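Alpha-galactosidase 1 (Saccharomyces cerevisiae, PDB 3LRK) hydrolyses terminal, non-reducing alpha-D-galactose residues from alpha-D-galactosides such as galactose oligosaccharides and galactomannans, working as a secreted homotetrameric glycosidase of family GH27. Local coordinates at residues S207-C221 / A233-K245. The protein carries 1 engineered substitution. Sequence-based numbering, arbitrary orientation.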
loop_
_atom_site.group_PDB
_atom_site.type_symbol
_atom_site.label_atom_id
_atom_site.label_comp_id
_atom_site.label_asym_id
_atom_site.label_seq_id
_atom_site.Cartn_x
_atom_site.Cartn_y
_atom_site.Cartn_z
ATOM N N SER A 207 15.386 -7.793 5.453
ATOM C CA SER A 207 15.461 -6.345 5.700
ATOM C C SER A 207 16.668 -5.700 5.012
ATOM O O SER A 207 17.563 -6.397 4.527
ATOM C CB SER A 207 15.522 -6.044 7.214
ATOM O OG SER A 207 16.823 -6.278 7.741
ATOM N N GLY A 208 16.689 -4.363 4.997
ATOM C CA GLY A 208 17.891 -3.593 4.633
ATOM C C GLY A 208 19.020 -3.867 5.622
ATOM O O GLY A 208 18.787 -4.444 6.690
ATOM N N ASP A 209 20.239 -3.453 5.287
ATOM C CA ASP A 209 21.411 -3.818 6.102
ATOM C C ASP A 209 21.306 -3.312 7.530
ATOM O O ASP A 209 20.888 -2.183 7.765
ATOM C CB ASP A 209 22.717 -3.299 5.507
ATOM C CG ASP A 209 22.980 -3.801 4.103
ATOM O OD1 ASP A 209 22.254 -4.698 3.610
ATOM O OD2 ASP A 209 23.935 -3.277 3.493
ATOM N N VAL A 210 21.673 -4.181 8.468
ATOM C CA VAL A 210 21.873 -3.814 9.860
ATOM C C VAL A 210 23.097 -2.902 10.011
ATOM O O VAL A 210 23.967 -2.857 9.138
ATOM C CB VAL A 210 22.014 -5.088 10.762
ATOM C CG1 VAL A 210 23.409 -5.693 10.647
ATOM C CG2 VAL A 210 21.675 -4.765 12.233
ATOM N N THR A 211 23.125 -2.166 11.118
ATOM C CA THR A 211 24.273 -1.369 11.510
ATOM C C THR A 211 24.472 -1.520 13.017
ATOM O O THR A 211 23.584 -2.026 13.716
ATOM C CB THR A 211 24.127 0.131 11.092
ATOM O OG1 THR A 211 25.368 0.810 11.324
ATOM C CG2 THR A 211 23.006 0.829 11.862
ATOM N N ALA A 212 25.642 -1.112 13.507
ATOM C CA ALA A 212 25.976 -1.217 14.925
ATOM C C ALA A 212 25.268 -0.149 15.778
ATOM O O ALA A 212 25.907 0.650 16.481
ATOM C CB ALA A 212 27.511 -1.176 15.126
ATOM N N GLU A 213 23.940 -0.143 15.702
ATOM C CA GLU A 213 23.100 0.735 16.501
ATOM C C GLU A 213 21.958 -0.116 17.024
ATOM O O GLU A 213 21.378 -0.901 16.271
ATOM C CB GLU A 213 22.515 1.866 15.645
ATOM C CG GLU A 213 23.515 2.921 15.188
ATOM C CD GLU A 213 23.988 3.823 16.316
ATOM O OE1 GLU A 213 23.356 3.844 17.394
ATOM O OE2 GLU A 213 25.000 4.528 16.110
ATOM N N PHE A 214 21.629 0.030 18.305
ATOM C CA PHE A 214 20.622 -0.851 18.896
ATOM C C PHE A 214 19.196 -0.399 18.576
ATOM O O PHE A 214 18.324 -1.239 18.377
ATOM C CB PHE A 214 20.817 -0.979 20.410
ATOM C CG PHE A 214 20.115 -2.166 21.012
ATOM C CD1 PHE A 214 20.603 -3.459 20.803
ATOM C CD2 PHE A 214 18.967 -1.997 21.788
ATOM C CE1 PHE A 214 19.964 -4.567 21.361
ATOM C CE2 PHE A 214 18.321 -3.101 22.350
ATOM C CZ PHE A 214 18.824 -4.388 22.130
ATOM N N THR A 215 18.971 0.918 18.508
ATOM C CA THR A 215 17.621 1.470 18.323
ATOM C C THR A 215 17.523 2.605 17.297
ATOM O O THR A 215 16.424 2.944 16.856
ATOM C CB THR A 215 17.039 2.058 19.646
ATOM O OG1 THR A 215 17.666 3.315 19.914
ATOM C CG2 THR A 215 17.217 1.121 20.842
ATOM N N ARG A 216 18.654 3.209 16.944
ATOM C CA ARG A 216 18.656 4.489 16.211
ATOM C C ARG A 216 17.858 4.480 14.886
ATOM O O ARG A 216 18.211 3.755 13.952
ATOM C CB ARG A 216 20.102 4.937 15.958
ATOM C CG ARG A 216 20.245 6.414 15.580
ATOM C CD ARG A 216 21.642 6.735 15.041
ATOM N NE ARG A 216 21.791 8.162 14.744
ATOM C CZ ARG A 216 21.337 8.772 13.646
ATOM N NH1 ARG A 216 20.688 8.092 12.702
ATOM N NH2 ARG A 216 21.529 10.076 13.492
ATOM N N PRO A 217 16.773 5.279 14.806
ATOM C CA PRO A 217 16.150 5.474 13.502
ATOM C C PRO A 217 17.124 6.176 12.549
ATOM O O PRO A 217 17.921 7.021 12.979
ATOM C CB PRO A 217 14.944 6.371 13.816
ATOM C CG PRO A 217 14.700 6.164 15.292
ATOM C CD PRO A 217 16.064 6.017 15.865
ATOM N N ASP A 218 17.083 5.790 11.278
ATOM C CA ASP A 218 17.980 6.329 10.273
ATOM C C ASP A 218 17.185 6.653 9.015
ATOM O O ASP A 218 16.359 5.853 8.573
ATOM C CB ASP A 218 19.113 5.339 9.973
ATOM C CG ASP A 218 20.292 5.987 9.240
ATOM O OD1 ASP A 218 20.119 6.426 8.087
ATOM O OD2 ASP A 218 21.408 6.035 9.805
ATOM N N SER A 219 17.450 7.825 8.438
ATOM C CA SER A 219 16.750 8.279 7.240
ATOM C C SER A 219 17.025 7.355 6.037
ATOM O O SER A 219 16.240 7.311 5.096
ATOM C CB SER A 219 17.161 9.717 6.911
ATOM O OG SER A 219 18.561 9.767 6.693
ATOM N N ARG A 220 18.137 6.623 6.084
ATOM C CA ARG A 220 18.478 5.643 5.042
ATOM C C ARG A 220 17.715 4.318 5.201
ATOM O O ARG A 220 17.786 3.454 4.324
ATOM C CB ARG A 220 19.994 5.387 5.012
ATOM C CG ARG A 220 20.823 6.611 4.605
ATOM C CD ARG A 220 22.290 6.443 4.992
ATOM N NE ARG A 220 22.485 6.437 6.446
ATOM C CZ ARG A 220 23.674 6.382 7.041
ATOM N NH1 ARG A 220 24.780 6.324 6.310
ATOM N NH2 ARG A 220 23.765 6.384 8.368
ATOM N N CYS A 221 17.000 4.178 6.317
ATOM C CA CYS A 221 16.148 3.016 6.600
ATOM C C CYS A 221 14.729 3.504 6.935
ATOM O O CYS A 221 14.308 3.459 8.099
ATOM C CB CYS A 221 16.748 2.183 7.735
ATOM S SG CYS A 221 15.862 0.660 8.189
ATOM N N ALA A 233 13.721 -0.860 1.354
ATOM C CA ALA A 233 14.423 -1.540 2.450
ATOM C C ALA A 233 15.566 -0.706 3.040
ATOM O O ALA A 233 15.736 -0.637 4.270
ATOM C CB ALA A 233 14.937 -2.899 1.995
ATOM N N GLY A 234 16.324 -0.074 2.152
ATOM C CA GLY A 234 17.409 0.826 2.533
ATOM C C GLY A 234 18.502 0.101 3.291
ATOM O O GLY A 234 18.730 -1.092 3.072
ATOM N N PHE A 235 19.167 0.827 4.192
ATOM C CA PHE A 235 20.226 0.267 5.040
ATOM C C PHE A 235 20.495 1.164 6.250
ATOM O O PHE A 235 19.769 2.138 6.465
ATOM C CB PHE A 235 21.506 -0.112 4.249
ATOM C CG PHE A 235 22.309 1.058 3.699
ATOM C CD1 PHE A 235 23.697 0.944 3.581
ATOM C CD2 PHE A 235 21.708 2.242 3.284
ATOM C CE1 PHE A 235 24.473 2.000 3.066
ATOM C CE2 PHE A 235 22.470 3.297 2.756
ATOM C CZ PHE A 235 23.857 3.176 2.655
ATOM N N HIS A 236 21.516 0.815 7.042
ATOM C CA HIS A 236 21.730 1.427 8.368
ATOM C C HIS A 236 20.506 1.293 9.272
ATOM O O HIS A 236 20.189 2.180 10.072
ATOM C CB HIS A 236 22.215 2.880 8.243
ATOM C CG HIS A 236 23.558 2.987 7.603
ATOM N ND1 HIS A 236 24.728 2.987 8.330
ATOM C CD2 HIS A 236 23.921 3.035 6.300
ATOM C CE1 HIS A 236 25.756 3.063 7.504
ATOM N NE2 HIS A 236 25.293 3.085 6.265
ATOM N N CYS A 237 19.834 0.151 9.145
ATOM C CA CYS A 237 18.697 -0.181 9.988
ATOM C C CYS A 237 19.236 -0.676 11.326
ATOM O O CYS A 237 20.192 -1.438 11.354
ATOM C CB CYS A 237 17.850 -1.271 9.327
ATOM S SG CYS A 237 17.158 -0.838 7.711
ATOM N N SER A 238 18.638 -0.225 12.423
ATOM C CA SER A 238 19.077 -0.629 13.765
ATOM C C SER A 238 18.709 -2.079 14.091
ATOM O O SER A 238 17.860 -2.680 13.436
ATOM C CB SER A 238 18.490 0.291 14.833
ATOM O OG SER A 238 17.109 0.039 14.990
ATOM N N ILE A 239 19.362 -2.621 15.114
ATOM C CA ILE A 239 19.115 -3.986 15.596
ATOM C C ILE A 239 17.624 -4.242 15.904
ATOM O O ILE A 239 17.037 -5.202 15.401
ATOM C CB ILE A 239 20.047 -4.301 16.796
ATOM C CG1 ILE A 239 21.487 -4.482 16.286
ATOM C CG2 ILE A 239 19.564 -5.526 17.592
ATOM C CD1 ILE A 239 22.585 -4.181 17.321
ATOM N N MET A 240 17.025 -3.354 16.693
ATOM C CA MET A 240 15.622 -3.458 17.076
ATOM C C MET A 240 14.664 -3.247 15.912
ATOM O O MET A 240 13.593 -3.852 15.878
ATOM C CB MET A 240 15.285 -2.462 18.197
ATOM C CG MET A 240 15.849 -2.815 19.576
ATOM S SD MET A 240 15.428 -4.462 20.174
ATOM C CE MET A 240 13.630 -4.421 20.224
ATOM N N ASN A 241 15.035 -2.369 14.979
ATOM C CA ASN A 241 14.247 -2.151 13.764
ATOM C C ASN A 241 14.110 -3.461 12.993
ATOM O O ASN A 241 13.016 -3.804 12.552
ATOM C CB ASN A 241 14.883 -1.058 12.881
ATOM C CG ASN A 241 14.218 -0.935 11.502
ATOM O OD1 ASN A 241 14.459 -1.749 10.602
ATOM N ND2 ASN A 241 13.417 0.114 11.322
ATOM N N ILE A 242 15.222 -4.199 12.880
ATOM C CA ILE A 242 15.276 -5.439 12.103
ATOM C C ILE A 242 14.593 -6.590 12.843
ATOM O O ILE A 242 13.839 -7.353 12.238
ATOM C CB ILE A 242 16.737 -5.786 11.688
ATOM C CG1 ILE A 242 17.204 -4.798 10.603
ATOM C CG2 ILE A 242 16.852 -7.226 11.187
ATOM C CD1 ILE A 242 18.682 -4.827 10.328
ATOM N N LEU A 243 14.832 -6.694 14.153
ATOM C CA LEU A 243 14.138 -7.698 14.965
ATOM C C LEU A 243 12.617 -7.508 14.898
ATOM O O LEU A 243 11.870 -8.476 14.775
ATOM C CB LEU A 243 14.608 -7.653 16.428
ATOM C CG LEU A 243 13.979 -8.697 17.359
ATOM C CD1 LEU A 243 14.368 -10.114 16.948
ATOM C CD2 LEU A 243 14.387 -8.405 18.798
ATOM N N ASN A 244 12.174 -6.264 15.000
ATOM C CA ASN A 244 10.745 -5.936 14.911
ATOM C C ASN A 244 10.120 -6.309 13.565
ATOM O O ASN A 244 9.020 -6.868 13.512
ATOM C CB ASN A 244 10.519 -4.458 15.224
ATOM C CG ASN A 244 10.637 -4.149 16.718
ATOM O OD1 ASN A 244 10.750 -5.051 17.548
ATOM N ND2 ASN A 244 10.616 -2.871 17.057
ATOM N N LYS A 245 10.821 -5.992 12.484
ATOM C CA LYS A 245 10.437 -6.453 11.146
ATOM C C LYS A 245 10.334 -7.986 11.047
ATOM O O LYS A 245 9.418 -8.514 10.401
ATOM C CB LYS A 245 11.401 -5.892 10.099
ATOM C CG LYS A 245 11.138 -4.430 9.789
ATOM C CD LYS A 245 12.267 -3.824 8.987
ATOM C CE LYS A 245 11.921 -2.411 8.566
ATOM N NZ LYS A 245 13.163 -1.727 8.102
HETATM O O HOH W 1 14.552 -2.506 5.845
HETATM O O HOH W 2 24.030 -0.748 7.313
HETATM O O HOH W 3 16.691 1.992 12.278
#
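Arg-220 lays its guanidinium flat on the imidazole of His-236: the planes are 5° apart and the two centres 3.5 Å. NH1 sits over the ring toward its NE2 rim, at an angle unsuited to hydrogen bonding, so the contact is a stack. Asp-218 fixes the rotation of the guanidinium side-on: Asp-218 OD1 takes Arg-220 NE, and its OD2 takes Arg-220 NH2 at 2.8 Å. OD1 also accepts the backbone N of Arg-220, closing an Asx turn. NH1 forms a salt bridge with Asp-379 of a second subunit, which places this stack at a subunit interface. On the other face of the imidazole lies a water that links His-236 N to Val-210 O.

Next along the chain, Cys-221 and Cys-237 are joined SG to SG at 2.0 Å, with a disulfide torsion of 101°. The SG of Cys-221 stands anti to its own backbone N (chi1 -178°), which carries it across to Cys-237. Beside this link a single bridge pairs Val-210 with Cys-237; Cys-237 N donates to Asp-209 O at 2.9 Å, and Thr-211 N returns a weak bond to Cys-237 O.

Farther along, Ile-242 CD1 presses end-on into Val-210, 3.4 Å from CB, tighter than usual carbon packing. Met-240, bent at chi2 and chi3, brings CG over one face of the Phe-214 ring, 4.2 Å from its centroid, while SD approaches obliquely in a Met-aromatic contact. Ile-239 N and Met-240 N donate to Glu-213 O and Phe-214 O, tying the loop to the first turn of helix 239-246. Ser-238, at the N-cap, accepts Asn-241 N on its OG and so caps that helix.

The arrangement is a disulfide-braced loop after strand 203-205 of the TIM barrel, leading into the next helix and carrying the proton donor Asp-209, which is salt-bridged to substrate-binding Arg-205 in the GH27 active site.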